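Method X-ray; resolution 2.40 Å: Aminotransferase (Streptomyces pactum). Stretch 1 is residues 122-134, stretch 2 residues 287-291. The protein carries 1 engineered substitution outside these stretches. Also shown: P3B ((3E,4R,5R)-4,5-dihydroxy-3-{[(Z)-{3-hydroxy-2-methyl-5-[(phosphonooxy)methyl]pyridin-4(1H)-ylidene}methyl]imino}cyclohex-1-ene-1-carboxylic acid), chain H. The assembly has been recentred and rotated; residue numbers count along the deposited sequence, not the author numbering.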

ATOM      1  N   SER B 122      -0.775   1.461  -3.376  1.00 17.65           N
ATOM      2  CA  SER B 122      -1.412   2.701  -2.913  1.00 17.07           C
ATOM      3  C   SER B 122      -0.841   3.939  -3.594  1.00 15.81           C
ATOM      4  O   SER B 122       0.267   3.892  -4.113  1.00 15.96           O
ATOM      5  CB  SER B 122      -1.188   2.840  -1.429  1.00 17.58           C
ATOM      6  OG  SER B 122       0.187   3.032  -1.173  1.00 18.82           O
ATOM      7  N   GLY B 123      -1.603   5.026  -3.608  1.00 14.96           N
ATOM      8  CA  GLY B 123      -1.114   6.270  -4.135  1.00 15.00           C
ATOM      9  C   GLY B 123       0.129   6.768  -3.416  1.00 14.41           C
ATOM     10  O   GLY B 123       1.035   7.345  -4.016  1.00 16.56           O
ATOM     11  N   THR B 124       0.168   6.546  -2.117  1.00 14.52           N
ATOM     12  CA  THR B 124       1.288   6.935  -1.319  1.00 15.44           C
ATOM     13  C   THR B 124       2.559   6.245  -1.835  1.00 16.88           C
ATOM     14  O   THR B 124       3.614   6.892  -1.998  1.00 18.34           O
ATOM     15  CB  THR B 124       1.008   6.632   0.180  1.00 15.18           C
ATOM     16  OG1 THR B 124       0.036   7.565   0.680  1.00 13.61           O
ATOM     17  CG2 THR B 124       2.270   6.723   1.029  1.00 14.91           C
ATOM     18  N   GLU B 125       2.481   4.934  -2.027  1.00 17.23           N
ATOM     19  CA  GLU B 125       3.634   4.150  -2.531  1.00 18.23           C
ATOM     20  C   GLU B 125       4.023   4.583  -3.948  1.00 16.87           C
ATOM     21  O   GLU B 125       5.198   4.760  -4.247  1.00 16.82           O
ATOM     22  CB  GLU B 125       3.334   2.634  -2.525  1.00 17.75           C
ATOM     23  CG  GLU B 125       3.339   1.965  -1.177  1.00 17.95           C
ATOM     24  CD  GLU B 125       3.062   0.463  -1.252  1.00 18.43           C
ATOM     25  OE1 GLU B 125       2.631  -0.043  -2.324  1.00 18.10           O
ATOM     26  OE2 GLU B 125       3.287  -0.213  -0.230  1.00 19.22           O
ATOM     27  N   ALA B 126       3.017   4.744  -4.804  1.00 16.42           N
ATOM     28  CA  ALA B 126       3.257   5.130  -6.187  1.00 16.59           C
ATOM     29  C   ALA B 126       3.926   6.494  -6.287  1.00 17.11           C
ATOM     30  O   ALA B 126       4.873   6.662  -7.066  1.00 18.96           O
ATOM     31  CB  ALA B 126       1.983   5.120  -6.968  1.00 16.37           C
ATOM     32  N   VAL B 127       3.453   7.449  -5.500  1.00 15.96           N
ATOM     33  CA  VAL B 127       4.096   8.752  -5.432  1.00 16.31           C
ATOM     34  C   VAL B 127       5.549   8.647  -4.963  1.00 15.74           C
ATOM     35  O   VAL B 127       6.463   9.257  -5.566  1.00 17.51           O
ATOM     36  CB  VAL B 127       3.258   9.691  -4.495  1.00 15.70           C
ATOM     37  CG1 VAL B 127       4.051  10.913  -4.011  1.00 15.05           C
ATOM     38  CG2 VAL B 127       1.987  10.134  -5.205  1.00 14.58           C
ATOM     39  N   ALA B 128       5.792   7.931  -3.864  1.00 15.38           N
ATOM     40  CA  ALA B 128       7.166   7.918  -3.287  1.00 15.55           C
ATOM     41  C   ALA B 128       8.146   7.407  -4.344  1.00 15.14           C
ATOM     42  O   ALA B 128       9.201   7.987  -4.528  1.00 14.12           O
ATOM     43  CB  ALA B 128       7.264   7.096  -2.003  1.00 14.46           C
ATOM     44  N   SER B 129       7.766   6.343  -5.066  1.00 15.14           N
ATOM     45  CA  SER B 129       8.689   5.776  -6.079  1.00 15.37           C
ATOM     46  C   SER B 129       8.803   6.636  -7.300  1.00 15.89           C
ATOM     47  O   SER B 129       9.909   6.765  -7.842  1.00 18.70           O
ATOM     48  CB  SER B 129       8.301   4.355  -6.427  1.00 15.70           C
ATOM     49  OG  SER B 129       8.712   3.442  -5.397  1.00 13.78           O
ATOM     50  N   ALA B 130       7.725   7.329  -7.667  1.00 15.95           N
ATOM     51  CA  ALA B 130       7.760   8.271  -8.752  1.00 17.18           C
ATOM     52  C   ALA B 130       8.709   9.450  -8.478  1.00 19.48           C
ATOM     53  O   ALA B 130       9.462   9.909  -9.387  1.00 20.48           O
ATOM     54  CB  ALA B 130       6.372   8.804  -9.035  1.00 17.93           C
ATOM     55  N   LEU B 131       8.654   9.984  -7.245  1.00 19.39           N
ATOM     56  CA  LEU B 131       9.574  11.067  -6.860  1.00 18.45           C
ATOM     57  C   LEU B 131      11.023  10.591  -6.867  1.00 18.08           C
ATOM     58  O   LEU B 131      11.923  11.313  -7.298  1.00 17.00           O
ATOM     59  CB  LEU B 131       9.184  11.702  -5.522  1.00 18.33           C
ATOM     60  CG  LEU B 131       7.853  12.456  -5.616  1.00 19.28           C
ATOM     61  CD1 LEU B 131       7.460  13.034  -4.245  1.00 20.91           C
ATOM     62  CD2 LEU B 131       7.862  13.558  -6.669  1.00 18.04           C
ATOM     63  N   ARG B 132      11.251   9.373  -6.376  1.00 18.37           N
ATOM     64  CA  ARG B 132      12.583   8.811  -6.387  1.00 17.40           C
ATOM     65  C   ARG B 132      13.054   8.689  -7.826  1.00 17.81           C
ATOM     66  O   ARG B 132      14.216   8.967  -8.127  1.00 19.41           O
ATOM     67  CB  ARG B 132      12.623   7.469  -5.681  1.00 17.83           C
ATOM     68  CG  ARG B 132      12.703   7.551  -4.167  1.00 17.89           C
ATOM     69  CD  ARG B 132      12.851   6.168  -3.583  1.00 18.20           C
ATOM     70  NE  ARG B 132      12.752   6.187  -2.131  1.00 19.51           N
ATOM     71  CZ  ARG B 132      12.494   5.117  -1.368  1.00 19.34           C
ATOM     72  NH1 ARG B 132      12.331   3.914  -1.896  1.00 18.34           N
ATOM     73  NH2 ARG B 132      12.402   5.264  -0.045  1.00 20.57           N
ATOM     74  N   LEU B 133      12.172   8.260  -8.723  1.00 18.24           N
ATOM     75  CA  LEU B 133      12.538   8.111 -10.145  1.00 17.19           C
ATOM     76  C   LEU B 133      12.975   9.444 -10.720  1.00 17.54           C
ATOM     77  O   LEU B 133      13.992   9.509 -11.399  1.00 16.11           O
ATOM     78  CB  LEU B 133      11.364   7.551 -10.949  1.00 17.58           C
ATOM     79  CG  LEU B 133      11.564   7.359 -12.458  1.00 17.95           C
ATOM     80  CD1 LEU B 133      12.748   6.415 -12.723  1.00 18.37           C
ATOM     81  CD2 LEU B 133      10.294   6.823 -13.105  1.00 17.56           C
ATOM     82  N   ALA B 134      12.249  10.516 -10.379  1.00 17.60           N
ATOM     83  CA  ALA B 134      12.610  11.850 -10.842  1.00 18.63           C
ATOM     84  C   ALA B 134      13.969  12.350 -10.266  1.00 19.94           C
ATOM     85  O   ALA B 134      14.771  12.993 -10.977  1.00 20.08           O
ATOM     86  CB  ALA B 134      11.503  12.849 -10.523  1.00 17.35           C
ATOM     87  N   VAL B 287      -4.813  -0.801  -5.300  1.00 18.97           N
ATOM     88  CA  VAL B 287      -3.884  -0.826  -6.426  1.00 17.90           C
ATOM     89  C   VAL B 287      -3.633   0.583  -6.919  1.00 16.87           C
ATOM     90  O   VAL B 287      -4.485   1.439  -6.824  1.00 16.14           O
ATOM     91  CB  VAL B 287      -4.399  -1.709  -7.588  1.00 19.07           C
ATOM     92  CG1 VAL B 287      -5.685  -1.163  -8.173  1.00 21.17           C
ATOM     93  CG2 VAL B 287      -3.347  -1.861  -8.686  1.00 19.16           C
ATOM     94  N   ALA B 288      -2.409   0.815  -7.381  1.00 17.43           N
ATOM     95  CA  ALA B 288      -1.983   2.094  -7.906  1.00 18.24           C
ATOM     96  C   ALA B 288      -0.889   1.830  -8.938  1.00 18.73           C
ATOM     97  O   ALA B 288      -0.427   0.703  -9.084  1.00 19.32           O
ATOM     98  CB  ALA B 288      -1.422   2.967  -6.799  1.00 19.20           C
ATOM     99  N   ALA B 289      -0.514   2.863  -9.671  1.00 18.78           N
ATOM    100  CA  ALA B 289       0.555   2.760 -10.654  1.00 18.80           C
ATOM    101  C   ALA B 289       1.189   4.120 -10.853  1.00 18.10           C
ATOM    102  O   ALA B 289       0.557   5.157 -10.640  1.00 17.77           O
ATOM    103  CB  ALA B 289      -0.003   2.243 -11.996  1.00 18.87           C
ATOM    104  N   PHE B 290       2.398   4.118 -11.366  1.00 18.76           N
ATOM    105  CA  PHE B 290       2.947   5.340 -11.928  1.00 19.73           C
ATOM    106  C   PHE B 290       3.627   4.993 -13.223  1.00 20.57           C
ATOM    107  O   PHE B 290       4.131   3.882 -13.385  1.00 22.76           O
ATOM    108  CB  PHE B 290       3.880   6.074 -10.938  1.00 18.53           C
ATOM    109  CG  PHE B 290       5.128   5.341 -10.633  1.00 18.77           C
ATOM    110  CD1 PHE B 290       5.110   4.264  -9.762  1.00 18.63           C
ATOM    111  CD2 PHE B 290       6.331   5.725 -11.202  1.00 18.61           C
ATOM    112  CE1 PHE B 290       6.270   3.584  -9.475  1.00 18.91           C
ATOM    113  CE2 PHE B 290       7.486   5.033 -10.917  1.00 19.66           C
ATOM    114  CZ  PHE B 290       7.458   3.975 -10.040  1.00 18.67           C
ATOM    115  N   GLY B 291       3.642   5.932 -14.155  1.00 20.32           N
ATOM    116  CA  GLY B 291       4.231   5.658 -15.443  1.00 21.05           C
ATOM    117  C   GLY B 291       4.427   6.895 -16.275  1.00 21.10           C
ATOM    118  O   GLY B 291       4.044   7.989 -15.881  1.00 20.36           O
TER
HETATM  119  OAH P3B H 501      -2.117   6.447  -0.036  1.00 14.68           O
HETATM  120  PBA P3B H 501      -3.485   6.483  -0.837  1.00 15.23           P
HETATM  121  OAI P3B H 501      -4.499   6.830   0.211  1.00 14.22           O
HETATM  122  OAC P3B H 501      -3.841   5.163  -1.502  1.00 16.44           O
HETATM  123  OAQ P3B H 501      -3.224   7.762  -1.883  1.00 14.93           O
HETATM  124  CAM P3B H 501      -2.526   8.985  -1.479  1.00 14.96           C
HETATM  125  CAV P3B H 501      -2.987   9.990  -2.293  1.00 15.18           C
HETATM  126  CAL P3B H 501      -2.161  10.389  -3.334  1.00 13.73           C
HETATM  127  NAP P3B H 501      -2.623  11.372  -4.200  1.00 13.84           N
HETATM  128  CAU P3B H 501      -3.872  11.929  -4.047  1.00 13.30           C
HETATM  129  CAA P3B H 501      -4.309  12.921  -4.885  1.00 13.01           C
HETATM  130  CAW P3B H 501      -4.643  11.573  -3.032  1.00 13.23           C
HETATM  131  OAE P3B H 501      -5.857  12.161  -2.936  1.00 13.91           O
HETATM  132  CAX P3B H 501      -4.273  10.574  -2.129  1.00 16.63           C
HETATM  133  CAJ P3B H 501      -5.136  10.217  -1.033  1.00 20.22           C
HETATM  134  NAO P3B H 501      -6.269  10.940  -0.739  1.00 24.96           N
HETATM  135  CAT P3B H 501      -7.035  10.685   0.369  1.00 33.34           C
HETATM  136  CAK P3B H 501      -6.694   9.803   1.432  1.00 33.36           C
HETATM  137  CAS P3B H 501      -7.458   9.628   2.580  1.00 31.90           C
HETATM  138  CAR P3B H 501      -7.110   8.698   3.578  1.00 30.86           C
HETATM  139  OAD P3B H 501      -7.843   8.464   4.553  1.00 31.04           O
HETATM  140  OAB P3B H 501      -6.046   8.130   3.592  1.00 28.77           O
HETATM  141  CAN P3B H 501      -8.702  10.117   2.669  1.00 34.43           C
HETATM  142  CAY P3B H 501      -9.254  10.981   1.524  1.00 35.22           C
HETATM  143  OAF P3B H 501      -9.956  12.021   2.232  1.00 40.25           O
HETATM  144  CAZ P3B H 501      -8.192  11.532   0.488  1.00 35.14           C
HETATM  145  OAG P3B H 501      -8.709  11.973  -0.820  1.00 31.64           O

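What kind of force joins the helix 123-134 to the strand 288-291? Van der Waals packing does the work, partly of methyl and ring carbons against backbone; no hydrogen bond crosses between the two stretches. The helix and strand run in nearly the same direction, 21° apart, and their axes approach to 7.2 Å. The CA atoms of Ser122 and Ala288 are 5.1 Å apart and those of Ala126 and Ala289 5.7 Å; the side chains that fill this space are the methyls of Ala126 and Ala288. Together the two sides bury 324 Å².

How do the alanines fit into so narrow a gap? Ala288 points its methyl toward the start of the helix, where its CB lies 3.3 Å from Ser122 O and 3.8 Å from Gly123 N. One turn on, Ala126 points back toward the strand, and the two methyls meet with Ala126 CB 4.0 Å from Ala288 CB. Ala126 CB also rests 3.9 Å from Ala289 O, a contact with backbone, since the CA-to-CB bond of Ala289 itself points away from the helix. Neighbouring strand residues alternate in direction, so Ala288 and Phe290 both face the helix.

What does Phe290 contribute? It is the largest part of the contact, with 107 Å² covered by the helix. With chi1 at 67° (p), its ring reaches along successive helical turns. Ala126 O lies 3.6 Å from Phe290 CD1, while Ser129 CB comes within 3.7 Å of Phe290 CZ and Ala130 CB within 3.8 Å of Phe290 CD2. Ala130 N and Ser129 C lie over one face of the ring; Leu133 meets the edge, its CD2 4.0 Å from Phe290 CE2. The small side chains of Ser129 and Ala130 let the flat ring come close to the helix backbone, and the longer Leu133 supplies a branched nonpolar end beyond them.

How are the polar groups at the helix start accommodated? Ser122, whose CA-to-CB bond points away from the strand, caps the helix: its OG accepts a hydrogen bond from Glu125 N at 3.1 Å. Its carbonyl remains within the helical pattern, with Ser122 O accepting from Ala126 N at 3.0 Å even as it touches the Ala288 methyl. The same end of the helix binds the phosphate of P3B, through Gly123 N to OAC at 3.1 Å and through Thr124 N and Thr124 OG1 to OAH at 3.1 and 2.5 Å. Glycine suits position 123, because an ideal CB there would clash with P3B OAQ at 2.4 Å.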